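Local coordinates for protein L-iditol 2-dehydrogenase (PDB 4OH1) that binds zinc and probably oxidises polyols such as L-iditol with NAD+, as a member of the zinc-containing alcohol dehydrogenase family, at residues Leu5-Ile10 against Leu68-Gly73; Tyr102-Gly107 against His137-Phe142; Leu189-Arg194 against Leu215-Asp220; Val245-Gly250 against Ala272-Asp277; Lys319-Glu324 against Lys344-Met349. One frame throughout, in Å; residues are numbered along the deposited sequence.

Contact 1: residues Leu5-Ile10 against Leu68-Gly73; sequences LFVTSI and LPMSFG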
# COMPACT_ATOMS: atom_id res chain seq x y z
N LEU A 5 -30.86 14.01 27.48
CA LEU A 5 -30.13 13.39 28.57
C LEU A 5 -28.77 14.02 28.73
O LEU A 5 -28.13 14.32 27.76
CB LEU A 5 -29.89 11.93 28.27
CG LEU A 5 -31.14 11.18 27.87
CD1 LEU A 5 -30.84 9.71 27.66
CD2 LEU A 5 -32.20 11.37 28.90
N PHE A 6 -28.33 14.15 29.98
CA PHE A 6 -27.06 14.73 30.31
C PHE A 6 -26.38 13.82 31.31
O PHE A 6 -27.04 13.11 32.11
CB PHE A 6 -27.27 16.10 30.97
CG PHE A 6 -27.81 17.14 30.04
CD1 PHE A 6 -29.19 17.22 29.78
CD2 PHE A 6 -26.96 18.05 29.42
CE1 PHE A 6 -29.70 18.17 28.91
CE2 PHE A 6 -27.47 19.02 28.54
CZ PHE A 6 -28.84 19.07 28.28
N VAL A 7 -25.07 13.83 31.28
CA VAL A 7 -24.27 13.16 32.28
C VAL A 7 -24.27 14.13 33.43
O VAL A 7 -23.78 15.24 33.26
CB VAL A 7 -22.83 12.95 31.80
CG1 VAL A 7 -21.96 12.37 32.91
CG2 VAL A 7 -22.81 12.01 30.62
N THR A 8 -24.86 13.73 34.57
CA THR A 8 -24.97 14.57 35.78
C THR A 8 -23.89 14.32 36.85
O THR A 8 -23.55 15.22 37.60
CB THR A 8 -26.40 14.49 36.39
OG1 THR A 8 -26.81 13.12 36.50
CG2 THR A 8 -27.41 15.24 35.50
N SER A 9 -23.34 13.11 36.92
CA SER A 9 -22.14 12.84 37.71
C SER A 9 -21.30 11.76 37.05
O SER A 9 -21.82 10.96 36.28
CB SER A 9 -22.55 12.36 39.09
OG SER A 9 -23.11 11.05 39.00
N ILE A 10 -20.02 11.72 37.38
CA ILE A 10 -19.10 10.65 36.91
C ILE A 10 -18.61 9.83 38.09
O ILE A 10 -18.92 10.16 39.24
CB ILE A 10 -17.86 11.21 36.18
CG1 ILE A 10 -17.30 12.41 36.97
CG2 ILE A 10 -18.20 11.61 34.72
CD1 ILE A 10 -15.82 12.63 36.78
N LEU A 68 -19.96 19.32 34.18
CA LEU A 68 -21.25 18.66 34.34
C LEU A 68 -22.21 19.78 34.64
O LEU A 68 -21.78 20.77 35.19
CB LEU A 68 -21.22 17.65 35.50
CG LEU A 68 -20.19 16.52 35.37
CD1 LEU A 68 -20.21 15.65 36.59
CD2 LEU A 68 -20.38 15.66 34.11
N PRO A 69 -23.48 19.67 34.23
CA PRO A 69 -24.10 18.60 33.42
C PRO A 69 -23.68 18.65 31.95
O PRO A 69 -23.57 19.73 31.37
CB PRO A 69 -25.61 18.84 33.58
CG PRO A 69 -25.74 20.29 33.91
CD PRO A 69 -24.43 20.76 34.50
N MSE A 70 -23.42 17.49 31.36
CA MSE A 70 -22.79 17.45 30.05
C MSE A 70 -23.64 16.69 29.05
O MSE A 70 -24.10 15.58 29.32
CB MSE A 70 -21.46 16.77 30.24
CG MSE A 70 -20.56 16.88 29.09
SE MSE A 70 -19.00 15.78 29.48
CE MSE A 70 -19.70 13.94 29.32
N SER A 71 -23.85 17.30 27.89
CA SER A 71 -24.56 16.60 26.81
C SER A 71 -23.72 15.45 26.33
O SER A 71 -22.51 15.49 26.44
CB SER A 71 -24.86 17.55 25.65
OG SER A 71 -23.64 17.97 25.06
N PHE A 72 -24.34 14.40 25.82
CA PHE A 72 -23.57 13.31 25.27
C PHE A 72 -24.35 12.56 24.21
O PHE A 72 -25.53 12.85 23.98
CB PHE A 72 -23.03 12.37 26.38
CG PHE A 72 -24.10 11.57 27.08
CD1 PHE A 72 -25.13 12.20 27.75
CD2 PHE A 72 -24.05 10.19 27.09
CE1 PHE A 72 -26.11 11.47 28.37
CE2 PHE A 72 -25.03 9.45 27.73
CZ PHE A 72 -26.08 10.09 28.35
N GLY A 73 -23.68 11.60 23.58
CA GLY A 73 -24.31 10.72 22.59
C GLY A 73 -23.70 11.09 21.28
O GLY A 73 -23.68 12.24 20.92
O HOH W 1 -27.24 14.78 25.24

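Contact 2: residues Tyr102-Gly107 against His137-Phe142; sequences YAKYCG and HMSQIF. With ZN (zinc ion), chain C.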
# COMPACT_ATOMS: atom_id res chain seq x y z
N TYR A 102 -20.17 13.03 14.78
CA TYR A 102 -20.02 13.93 15.89
C TYR A 102 -18.84 14.86 15.67
O TYR A 102 -18.80 15.96 16.23
CB TYR A 102 -19.82 13.15 17.23
CG TYR A 102 -18.52 12.33 17.26
CD1 TYR A 102 -18.47 11.04 16.75
CD2 TYR A 102 -17.35 12.88 17.72
CE1 TYR A 102 -17.28 10.30 16.75
CE2 TYR A 102 -16.16 12.16 17.71
CZ TYR A 102 -16.13 10.88 17.22
OH TYR A 102 -14.94 10.17 17.17
N ALA A 103 -17.85 14.42 14.90
CA ALA A 103 -16.57 15.15 14.83
C ALA A 103 -16.65 16.25 13.77
O ALA A 103 -17.07 15.99 12.66
CB ALA A 103 -15.42 14.18 14.50
N LYS A 104 -16.25 17.47 14.13
CA LYS A 104 -16.20 18.61 13.22
C LYS A 104 -14.75 18.97 12.90
O LYS A 104 -14.02 19.49 13.75
CB LYS A 104 -16.90 19.81 13.84
CG LYS A 104 -16.92 21.08 12.95
CD LYS A 104 -17.54 20.81 11.63
CE LYS A 104 -17.83 22.04 10.85
NZ LYS A 104 -16.58 22.74 10.52
N TYR A 105 -14.36 18.76 11.64
CA TYR A 105 -13.02 19.09 11.21
C TYR A 105 -12.94 20.58 10.80
O TYR A 105 -13.89 21.11 10.24
CB TYR A 105 -12.66 18.20 10.01
CG TYR A 105 -13.02 16.76 10.26
CD1 TYR A 105 -12.56 16.10 11.41
CD2 TYR A 105 -13.82 16.05 9.38
CE1 TYR A 105 -12.89 14.78 11.68
CE2 TYR A 105 -14.16 14.69 9.63
CZ TYR A 105 -13.68 14.07 10.79
OH TYR A 105 -13.97 12.76 11.09
N CYS A 106 -11.82 21.25 11.06
CA CYS A 106 -11.75 22.69 10.80
C CYS A 106 -11.40 22.96 9.34
O CYS A 106 -11.64 24.06 8.82
CB CYS A 106 -10.71 23.34 11.72
SG CYS A 106 -9.02 23.13 11.17
N GLY A 107 -10.76 22.00 8.68
CA GLY A 107 -10.46 22.14 7.26
C GLY A 107 -9.41 23.17 6.98
O GLY A 107 -9.13 23.45 5.82
N HIS A 137 -23.11 20.75 11.60
CA HIS A 137 -22.72 21.40 10.34
C HIS A 137 -23.00 20.44 9.21
O HIS A 137 -22.89 19.23 9.38
CB HIS A 137 -21.24 21.75 10.38
CG HIS A 137 -20.80 22.58 9.23
ND1 HIS A 137 -20.16 22.04 8.14
CD2 HIS A 137 -20.88 23.91 9.00
CE1 HIS A 137 -19.88 22.99 7.27
NE2 HIS A 137 -20.30 24.14 7.78
N MSE A 138 -23.40 20.96 8.06
CA MSE A 138 -23.73 20.11 6.93
C MSE A 138 -22.63 19.07 6.56
O MSE A 138 -22.93 17.99 6.15
CB MSE A 138 -24.05 20.99 5.72
CG MSE A 138 -22.88 21.81 5.21
SE MSE A 138 -23.46 23.24 3.94
CE MSE A 138 -21.64 23.92 3.47
N SER A 139 -21.37 19.40 6.76
CA SER A 139 -20.29 18.49 6.56
C SER A 139 -20.36 17.27 7.46
O SER A 139 -19.78 16.27 7.13
CB SER A 139 -18.96 19.17 6.79
OG SER A 139 -18.75 19.48 8.18
N GLN A 140 -21.16 17.31 8.52
CA GLN A 140 -21.28 16.19 9.43
C GLN A 140 -22.43 15.32 9.09
O GLN A 140 -22.63 14.37 9.77
CB GLN A 140 -21.46 16.69 10.87
CG GLN A 140 -20.28 17.54 11.31
CD GLN A 140 -20.44 18.14 12.70
OE1 GLN A 140 -20.81 19.30 12.82
NE2 GLN A 140 -20.11 17.37 13.74
N ILE A 141 -23.22 15.64 8.07
CA ILE A 141 -24.49 14.96 7.89
C ILE A 141 -24.46 14.12 6.67
O ILE A 141 -24.12 14.64 5.62
CB ILE A 141 -25.65 15.98 7.74
CG1 ILE A 141 -25.87 16.72 9.04
CG2 ILE A 141 -26.92 15.33 7.29
CD1 ILE A 141 -26.24 15.86 10.22
N PHE A 142 -24.87 12.85 6.79
CA PHE A 142 -24.72 11.88 5.69
C PHE A 142 -26.03 11.23 5.36
O PHE A 142 -26.65 10.67 6.21
CB PHE A 142 -23.74 10.72 6.06
CG PHE A 142 -22.31 11.17 6.19
CD1 PHE A 142 -21.85 11.71 7.37
CD2 PHE A 142 -21.49 11.16 5.10
CE1 PHE A 142 -20.53 12.19 7.47
CE2 PHE A 142 -20.17 11.63 5.18
CZ PHE A 142 -19.69 12.13 6.38
ZN ZN C . -8.22 20.90 11.32
O HOH W 2 -16.39 18.47 9.28

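Contact 3: residues Leu189-Arg194 against Leu215-Asp220; sequences LVQLAR and LENGAD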
# COMPACT_ATOMS: atom_id res chain seq x y z
N LEU A 189 -16.43 -6.55 14.43
CA LEU A 189 -15.16 -7.07 13.91
C LEU A 189 -15.29 -8.54 13.47
O LEU A 189 -14.69 -8.95 12.50
CB LEU A 189 -14.06 -6.91 14.91
CG LEU A 189 -13.62 -5.45 15.08
CD1 LEU A 189 -12.72 -5.34 16.29
CD2 LEU A 189 -12.93 -4.93 13.82
N VAL A 190 -16.07 -9.34 14.17
CA VAL A 190 -16.26 -10.71 13.73
C VAL A 190 -16.86 -10.68 12.32
O VAL A 190 -16.37 -11.35 11.39
CB VAL A 190 -17.12 -11.55 14.68
CG1 VAL A 190 -17.53 -12.84 14.04
CG2 VAL A 190 -16.36 -11.86 15.98
N GLN A 191 -17.93 -9.92 12.15
CA GLN A 191 -18.62 -9.87 10.87
C GLN A 191 -17.73 -9.30 9.78
O GLN A 191 -17.74 -9.80 8.65
CB GLN A 191 -19.92 -9.10 10.97
CG GLN A 191 -20.96 -9.85 11.84
CD GLN A 191 -22.38 -9.34 11.72
OE1 GLN A 191 -22.76 -8.81 10.68
NE2 GLN A 191 -23.19 -9.57 12.75
N LEU A 192 -16.97 -8.27 10.12
CA LEU A 192 -16.07 -7.66 9.18
C LEU A 192 -14.88 -8.52 8.86
O LEU A 192 -14.35 -8.42 7.73
CB LEU A 192 -15.57 -6.29 9.67
CG LEU A 192 -16.57 -5.15 9.70
CD1 LEU A 192 -15.93 -3.99 10.32
CD2 LEU A 192 -17.10 -4.80 8.32
N ALA A 193 -14.42 -9.33 9.82
CA ALA A 193 -13.32 -10.25 9.54
C ALA A 193 -13.83 -11.28 8.54
O ALA A 193 -13.12 -11.59 7.61
CB ALA A 193 -12.79 -10.94 10.77
N ARG A 194 -15.07 -11.76 8.67
CA ARG A 194 -15.58 -12.65 7.67
C ARG A 194 -15.62 -12.02 6.28
O ARG A 194 -15.28 -12.68 5.28
CB ARG A 194 -16.99 -13.09 7.99
CG ARG A 194 -17.06 -14.10 9.08
CD ARG A 194 -16.99 -15.48 8.45
NE ARG A 194 -17.08 -16.56 9.42
CZ ARG A 194 -17.09 -17.85 9.11
NH1 ARG A 194 -17.04 -18.25 7.84
NH2 ARG A 194 -17.16 -18.74 10.07
N LEU A 215 -19.71 -16.83 18.46
CA LEU A 215 -19.92 -17.94 17.50
C LEU A 215 -21.15 -17.64 16.66
O LEU A 215 -21.12 -17.83 15.45
CB LEU A 215 -20.06 -19.29 18.20
CG LEU A 215 -18.78 -19.69 18.93
CD1 LEU A 215 -19.05 -20.90 19.78
CD2 LEU A 215 -17.58 -19.99 17.96
N GLU A 216 -22.21 -17.12 17.27
CA GLU A 216 -23.38 -16.74 16.46
C GLU A 216 -23.10 -15.65 15.43
O GLU A 216 -23.80 -15.54 14.46
CB GLU A 216 -24.52 -16.27 17.34
CG GLU A 216 -25.45 -17.36 17.73
CD GLU A 216 -25.97 -17.18 19.15
OE1 GLU A 216 -26.18 -16.02 19.59
OE2 GLU A 216 -26.16 -18.21 19.84
N ASN A 217 -22.14 -14.79 15.68
CA ASN A 217 -21.81 -13.75 14.71
C ASN A 217 -20.85 -14.21 13.61
O ASN A 217 -20.54 -13.43 12.74
CB ASN A 217 -21.25 -12.50 15.42
CG ASN A 217 -22.34 -11.58 15.90
OD1 ASN A 217 -22.74 -10.68 15.21
ND2 ASN A 217 -22.88 -11.89 17.06
N GLY A 218 -20.38 -15.46 13.66
CA GLY A 218 -19.47 -15.99 12.63
C GLY A 218 -18.06 -16.34 13.06
O GLY A 218 -17.26 -16.69 12.23
N ALA A 219 -17.74 -16.30 14.35
CA ALA A 219 -16.41 -16.63 14.76
C ALA A 219 -16.25 -18.11 14.61
O ALA A 219 -17.16 -18.84 14.86
CB ALA A 219 -16.21 -16.26 16.17
N ASP A 220 -15.05 -18.55 14.29
CA ASP A 220 -14.75 -19.99 14.27
C ASP A 220 -14.54 -20.52 15.68
O ASP A 220 -15.00 -21.61 16.00
CB ASP A 220 -13.50 -20.27 13.40
CG ASP A 220 -13.65 -19.78 11.97
OD1 ASP A 220 -14.42 -20.37 11.24
OD2 ASP A 220 -13.06 -18.75 11.58

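Contact 4: residues Val245-Gly250 against Ala272-Asp277; sequences VLEGTG and AMYGKD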
# COMPACT_ATOMS: atom_id res chain seq x y z
N VAL A 245 -4.36 -9.10 15.11
CA VAL A 245 -4.86 -9.05 16.48
C VAL A 245 -5.53 -7.68 16.73
O VAL A 245 -4.95 -6.61 16.45
CB VAL A 245 -3.71 -9.32 17.49
CG1 VAL A 245 -4.12 -8.99 18.91
CG2 VAL A 245 -3.24 -10.78 17.42
N LEU A 246 -6.75 -7.74 17.26
CA LEU A 246 -7.55 -6.54 17.50
C LEU A 246 -7.92 -6.43 18.95
O LEU A 246 -8.69 -7.25 19.44
CB LEU A 246 -8.84 -6.60 16.70
CG LEU A 246 -8.39 -6.39 15.26
CD1 LEU A 246 -8.73 -7.53 14.51
CD2 LEU A 246 -8.88 -5.12 14.70
N GLU A 247 -7.38 -5.43 19.62
CA GLU A 247 -7.55 -5.27 21.10
C GLU A 247 -8.58 -4.19 21.42
O GLU A 247 -8.32 -2.99 21.24
CB GLU A 247 -6.24 -4.93 21.79
CG GLU A 247 -6.18 -5.31 23.32
CD GLU A 247 -7.42 -4.91 24.13
OE1 GLU A 247 -7.69 -3.71 24.37
OE2 GLU A 247 -8.12 -5.85 24.54
N GLY A 248 -9.76 -4.65 21.86
CA GLY A 248 -10.89 -3.78 22.17
C GLY A 248 -11.38 -3.85 23.63
O GLY A 248 -12.36 -3.23 23.95
N THR A 249 -10.74 -4.61 24.51
CA THR A 249 -11.17 -4.62 25.91
C THR A 249 -10.66 -3.44 26.69
O THR A 249 -11.26 -3.11 27.68
CB THR A 249 -10.67 -5.83 26.68
OG1 THR A 249 -9.24 -5.74 26.82
CG2 THR A 249 -11.08 -7.13 25.98
N GLY A 250 -9.55 -2.84 26.32
CA GLY A 250 -8.97 -1.76 27.09
C GLY A 250 -8.24 -2.24 28.33
O GLY A 250 -7.87 -1.45 29.18
N ALA A 272 -8.96 0.28 21.82
CA ALA A 272 -9.74 0.56 23.00
C ALA A 272 -9.26 1.84 23.68
O ALA A 272 -8.16 2.34 23.43
CB ALA A 272 -9.66 -0.59 23.94
N MSE A 273 -10.11 2.38 24.53
CA MSE A 273 -9.69 3.41 25.48
C MSE A 273 -9.13 2.71 26.71
O MSE A 273 -9.82 1.89 27.32
CB MSE A 273 -10.89 4.20 25.93
CG MSE A 273 -11.28 5.34 25.06
SE MSE A 273 -12.18 6.47 26.30
CE MSE A 273 -10.59 6.90 27.41
N TYR A 274 -7.90 3.02 27.07
CA TYR A 274 -7.24 2.31 28.17
C TYR A 274 -7.36 3.09 29.51
O TYR A 274 -7.64 4.29 29.54
CB TYR A 274 -5.79 1.94 27.75
CG TYR A 274 -5.79 0.94 26.58
CD1 TYR A 274 -5.89 1.37 25.26
CD2 TYR A 274 -5.75 -0.43 26.81
CE1 TYR A 274 -5.93 0.45 24.22
CE2 TYR A 274 -5.81 -1.34 25.77
CZ TYR A 274 -5.90 -0.90 24.49
OH TYR A 274 -6.01 -1.82 23.48
N GLY A 275 -7.21 2.38 30.62
CA GLY A 275 -7.34 2.97 31.96
C GLY A 275 -6.00 3.33 32.59
O GLY A 275 -5.08 3.77 31.89
N LYS A 276 -5.89 3.14 33.91
CA LYS A 276 -4.64 3.45 34.64
C LYS A 276 -3.52 2.40 34.40
O LYS A 276 -3.77 1.20 34.09
CB LYS A 276 -4.90 3.66 36.16
CG LYS A 276 -4.85 2.41 37.02
CD LYS A 276 -5.25 2.65 38.47
CE LYS A 276 -5.94 1.38 39.04
NZ LYS A 276 -5.69 1.08 40.49
N ASP A 277 -2.28 2.86 34.52
CA ASP A 277 -1.09 2.03 34.29
C ASP A 277 -1.24 1.23 32.99
O ASP A 277 -1.09 0.00 32.98
CB ASP A 277 -0.82 1.08 35.49
CG ASP A 277 -0.86 1.80 36.89
OD1 ASP A 277 -0.20 2.86 37.05
OD2 ASP A 277 -1.53 1.29 37.84

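Contact 5: residues Lys319-Glu324 against Lys344-Met349; sequences KIIQKE and KIVIKM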
# COMPACT_ATOMS: atom_id res chain seq x y z
N LYS A 319 -27.82 -9.59 15.66
CA LYS A 319 -26.93 -10.34 16.52
C LYS A 319 -26.04 -9.45 17.37
O LYS A 319 -25.12 -9.92 18.01
CB LYS A 319 -26.02 -11.13 15.58
CG LYS A 319 -26.83 -12.14 14.79
CD LYS A 319 -25.96 -13.00 13.93
CE LYS A 319 -26.75 -14.01 13.18
NZ LYS A 319 -25.94 -14.31 11.97
N ILE A 320 -26.32 -8.15 17.35
CA ILE A 320 -25.48 -7.18 17.98
C ILE A 320 -26.30 -6.24 18.82
O ILE A 320 -26.01 -6.05 20.01
CB ILE A 320 -24.71 -6.41 16.90
CG1 ILE A 320 -23.79 -7.39 16.13
CG2 ILE A 320 -23.91 -5.27 17.51
CD1 ILE A 320 -22.92 -6.74 15.03
N ILE A 321 -27.34 -5.66 18.21
CA ILE A 321 -28.26 -4.83 18.97
C ILE A 321 -29.11 -5.75 19.76
O ILE A 321 -29.93 -6.42 19.20
CB ILE A 321 -29.16 -3.99 18.11
CG1 ILE A 321 -28.32 -3.02 17.29
CG2 ILE A 321 -30.08 -3.19 19.04
CD1 ILE A 321 -29.04 -2.38 16.09
N GLN A 322 -28.91 -5.80 21.05
CA GLN A 322 -29.62 -6.78 21.86
C GLN A 322 -30.69 -6.17 22.70
O GLN A 322 -31.44 -6.89 23.29
CB GLN A 322 -28.66 -7.51 22.78
CG GLN A 322 -27.52 -8.12 22.02
CD GLN A 322 -26.81 -9.17 22.78
OE1 GLN A 322 -25.91 -8.89 23.59
NE2 GLN A 322 -27.14 -10.41 22.46
N LYS A 323 -30.77 -4.85 22.79
CA LYS A 323 -31.84 -4.21 23.57
C LYS A 323 -32.23 -2.92 22.90
O LYS A 323 -31.36 -2.18 22.49
CB LYS A 323 -31.32 -3.79 24.95
CG LYS A 323 -31.28 -4.86 25.94
CD LYS A 323 -32.64 -5.06 26.54
CE LYS A 323 -32.61 -6.22 27.49
NZ LYS A 323 -33.96 -6.26 28.05
N GLU A 324 -33.53 -2.64 22.88
CA GLU A 324 -34.04 -1.36 22.45
C GLU A 324 -34.95 -0.85 23.55
O GLU A 324 -35.79 -1.59 24.03
CB GLU A 324 -34.86 -1.54 21.18
CG GLU A 324 -35.67 -0.28 20.77
CD GLU A 324 -36.46 -0.48 19.45
OE1 GLU A 324 -36.23 -1.51 18.80
OE2 GLU A 324 -37.32 0.38 19.09
N LYS A 344 -24.89 -4.20 22.26
CA LYS A 344 -25.29 -2.81 21.96
C LYS A 344 -26.74 -2.60 22.38
O LYS A 344 -27.60 -3.48 22.19
CB LYS A 344 -25.17 -2.45 20.46
CG LYS A 344 -23.77 -2.21 19.93
CD LYS A 344 -23.04 -1.07 20.59
CE LYS A 344 -23.19 0.22 19.86
NZ LYS A 344 -22.26 1.25 20.42
N ILE A 345 -26.97 -1.41 22.93
CA ILE A 345 -28.29 -0.95 23.32
C ILE A 345 -28.68 0.28 22.52
O ILE A 345 -27.88 1.20 22.38
CB ILE A 345 -28.30 -0.58 24.79
CG1 ILE A 345 -27.91 -1.79 25.65
CG2 ILE A 345 -29.69 -0.09 25.21
CD1 ILE A 345 -27.33 -1.39 27.03
N VAL A 346 -29.91 0.28 21.99
CA VAL A 346 -30.42 1.47 21.31
C VAL A 346 -31.62 2.05 22.00
O VAL A 346 -32.45 1.32 22.56
CB VAL A 346 -30.79 1.26 19.80
CG1 VAL A 346 -29.58 0.93 19.04
CG2 VAL A 346 -31.84 0.16 19.60
N ILE A 347 -31.72 3.36 21.89
CA ILE A 347 -32.84 4.10 22.41
C ILE A 347 -33.65 4.72 21.30
O ILE A 347 -33.12 5.44 20.48
CB ILE A 347 -32.36 5.19 23.34
CG1 ILE A 347 -31.63 4.58 24.51
CG2 ILE A 347 -33.58 6.01 23.84
CD1 ILE A 347 -31.07 5.58 25.50
N LYS A 348 -34.95 4.50 21.31
CA LYS A 348 -35.80 5.13 20.31
C LYS A 348 -36.24 6.48 20.84
O LYS A 348 -37.00 6.56 21.78
CB LYS A 348 -36.99 4.26 20.00
CG LYS A 348 -37.71 4.77 18.77
CD LYS A 348 -38.66 3.71 18.27
CE LYS A 348 -39.09 4.05 16.87
NZ LYS A 348 -40.11 5.11 16.93
N MSE A 349 -35.78 7.54 20.19
CA MSE A 349 -35.81 8.89 20.73
C MSE A 349 -37.10 9.70 20.57
O MSE A 349 -37.30 10.69 21.28
CB MSE A 349 -34.67 9.69 20.13
CG MSE A 349 -33.29 9.15 20.50
SE MSE A 349 -32.80 9.25 22.41
CE MSE A 349 -32.70 11.20 22.42

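Contact 1: residues Leu5-Ile10 against Leu68-Gly73
V7 and M70 form the hydrogen-bonded antiparallel pair that joins the short edge strand at M70 and S71 to strand 2-9 in a small three-stranded sheet. V7 N donates to M70 O at 2.8 Å, and M70 N donates back to V7 O at 3.0 Å. Both bonds are fairly straight, at 164° and 159°. V7 also carries the side-chain packing. Its CG2 sits over one face of the F72 ring, offset toward the rim, in a CH-pi contact 3.9 Å from the ring centroid. CG1, anti to the backbone N (chi1 174°), meets L68 CD2 at 3.8 Å. The selenomethionine M70 bends at its last torsion, and its CE comes 3.9 Å from V7 CG2. On the other face, F6 CB touches P69 CB at 4.1 Å; the peptide before P69 is cis. Beyond the pair, a water bridges the backbones: it donates to L5 O at 2.7 Å and accepts from F72 N. Strand 20-26 flanks strand 2-9 on its far side, where T8 OG1 bonds to D22. Helix 48-54 packs on V7 and M70 through I52, and F130 meets the F72 ring.

Contact 2: residues Tyr102-Gly107 against His137-Phe142
K104 and Q140 mark the nearest backbone approach, with CA atoms 6.8 Å apart, so short strand 103-104 meets the 3-10 turn 138-140 through side chains. K104 does most of the touching. Its CG is anti to the backbone N (chi1 -180°), and the chain then bends at chi2 and chi4. The CE methylene lies over one face of the H137 ring, 3.4 Å from H137 CG. The bend at chi4 puts K104 NZ back on its own segment, where it donates to Y105 O at 3.2 Å. The imidazole is held at both nitrogens: H137 ND1 and S139 OG share a hydrogen bond of 2.9 Å, and H137 NE2 bonds to E34 outside the turn. Q140 crosses K104 at about a right angle. H137 N donates to Q140 OE1 from above the carbonyl plane, while Q140 NE2 bonds to N101 O. A water links the segments, accepting from Y105 N at 3.1 Å and lying 2.8 Å from S139 OG. C106 then leads into the structural zinc site, with SG 2.4 Å from the zinc ion and C109, C112 and C120 completing the four thiolates. R113 of a second subunit bonds to I141 O. K104 thus lends its CE methylene to the imidazole face. With K104 NZ 4.4 Å from H137 ND1, the amine would tend to disfavour, and the E34 carboxylate to favour, a protonated imidazole.

Contact 3: residues Leu189-Arg194 against Leu215-Asp220
R194 and G218 join two helix C-termini of the Rossmann-type nucleotide-binding domain: the end of helix 184-194 packs against the turn that closes helix 208-216. That turn is a Schellman motif, with G218 at positive phi. A CB at G218 would come tight against R194 CG and would also press on the preceding carbonyl oxygen. V190 packs against the turn. Its CG1, anti to the backbone N (chi1 168°), lies 3.3 Å from N217 O and 3.5 Å from A219 N. Next along the helix, Q191 NE2 donates to N217 OD1 at 2.7 Å. The bond is straight, at 161°, and the two amide planes are nearly coplanar. Outside the pair, Q191 OE1 accepts from D316 N, and N217 ND2 bonds to L213 O and K319 O. D220 adds charge at the far end: its OD1 is 3.4 Å from R194 NH2, a salt bridge with the oxygen well out of the guanidinium plane. D220 OD2 accepts from I201 N of strand 200-205 and also pairs with R314 of a third subunit. The guanidinium grips one backbone oxygen side-on, with R194 NE at 2.8 Å and R194 NH2 at 3.0 Å from G218 O, which lies in the guanidinium plane.

Contact 4: residues Val245-Gly250 against Ala272-Asp277
A272 CB and the G250 backbone make the close part of this contact: the methyl lies 3.3 Å from G250 N and also covers G248 C. G250 has positive phi, and a CB there would clash with M273 O. Beside it, the Y274 ring reaches back across the turn. Its CG is anti to the carbonyl carbon (chi1 -65°), and CD2 comes 3.3 Å from G250 O. Y274 OH donates a weak hydrogen bond to E247 OE1 at 2.7 Å, with the ring and carboxylate planes 61° apart. The same OE1 accepts from G250 N on its syn lone pair, at 2.8 Å. E247 OE2 takes two donors from opposite faces of its plane: T249 N at 2.9 Å and T249 OG1. The buried carboxylate thus ties down the turn after strand 242-247. The turn leads from that strand into helix 252-261, a strand-turn-helix of the Rossmann-type domain. Segment 272-277 follows the neighbouring strand 266-270 of the parallel sheet. The backbones are joined weakly: A272 N to E247 O is a weak, bent bond of 3.4 Å. The loose side is at T249, which is exposed and barely touched by segment 272-277. Segment 272-277 is itself covered by a fourth subunit: M273 packs on Y289 of that subunit, and Q285 OE1 of the same subunit accepts from Y274 N.

Contact 5: residues Lys319-Glu324 against Lys344-Met349
K323 O and V346 N make a straight bond of 2.9 Å and 168° between two parallel strands, 321-326 and 344-348. Q322 N donates to K344 O at the same length, and K344 N gives I320 O a weak bond. Within the contact the strand axes run 34° apart. I321 pairs with K344, but the next pair is K323 with I345. This shift of one residue is a beta bulge, and Q322 takes up the extra position. CA-H...O contacts accompany the bonds, as at E324 CA, 3.1 Å from V346 O. On the face that carries I321, E324, K344 and V346, V346 CG2 packs 3.8 Å from I321 CG2 and equally near E324 CB. CG2 takes the crowded position between the backbone N and the carbonyl carbon, while CG1 is anti to the latter (chi1 -64°). On the other face, K323 CB meets I345 CG1 at 4.0 Å. K344 starts beside I320, with CG 3.9 Å from I320 CG2. Its chain then bends twice, and NZ forms a salt bridge with E75, a zinc ligand, and also bonds to I45 O. K344 is therefore a second-shell residue that would be expected to steady that carboxylate. E324 and K348 lie side by side but do not pair: E324 bonds to K151 and Y42, and K348 to D350 and E351. The two strands belong to one beta-alpha-beta unit. Its helix 330-338 covers I345 and I347, strand 35-44 pairs with strand 344-348, and helix 184-194 packs on I320.

In the fold
Contacts 1 and 2 lie in the zinc-carrying catalytic part of the chain, contacts 3 and 4 in the Rossmann-type part. Contact 5 borders both. Its K344 side chain is about 5 Å from the zinc bound by C46 (as cysteinesulfonic acid), H74, E75 and E157. From the same ion, the side chains of Y102 in contact 2, M273 in contact 4 and F72 in contact 1 are about 6, 10 and 11 Å away. Contact 3 touches contact 5 through N217 ND2 and K319 O, 3.1 Å apart, and contact 4 through L189 and L246. Contacts 1 and 3 have centres about 34 Å apart, on opposite sides of the chain's centre.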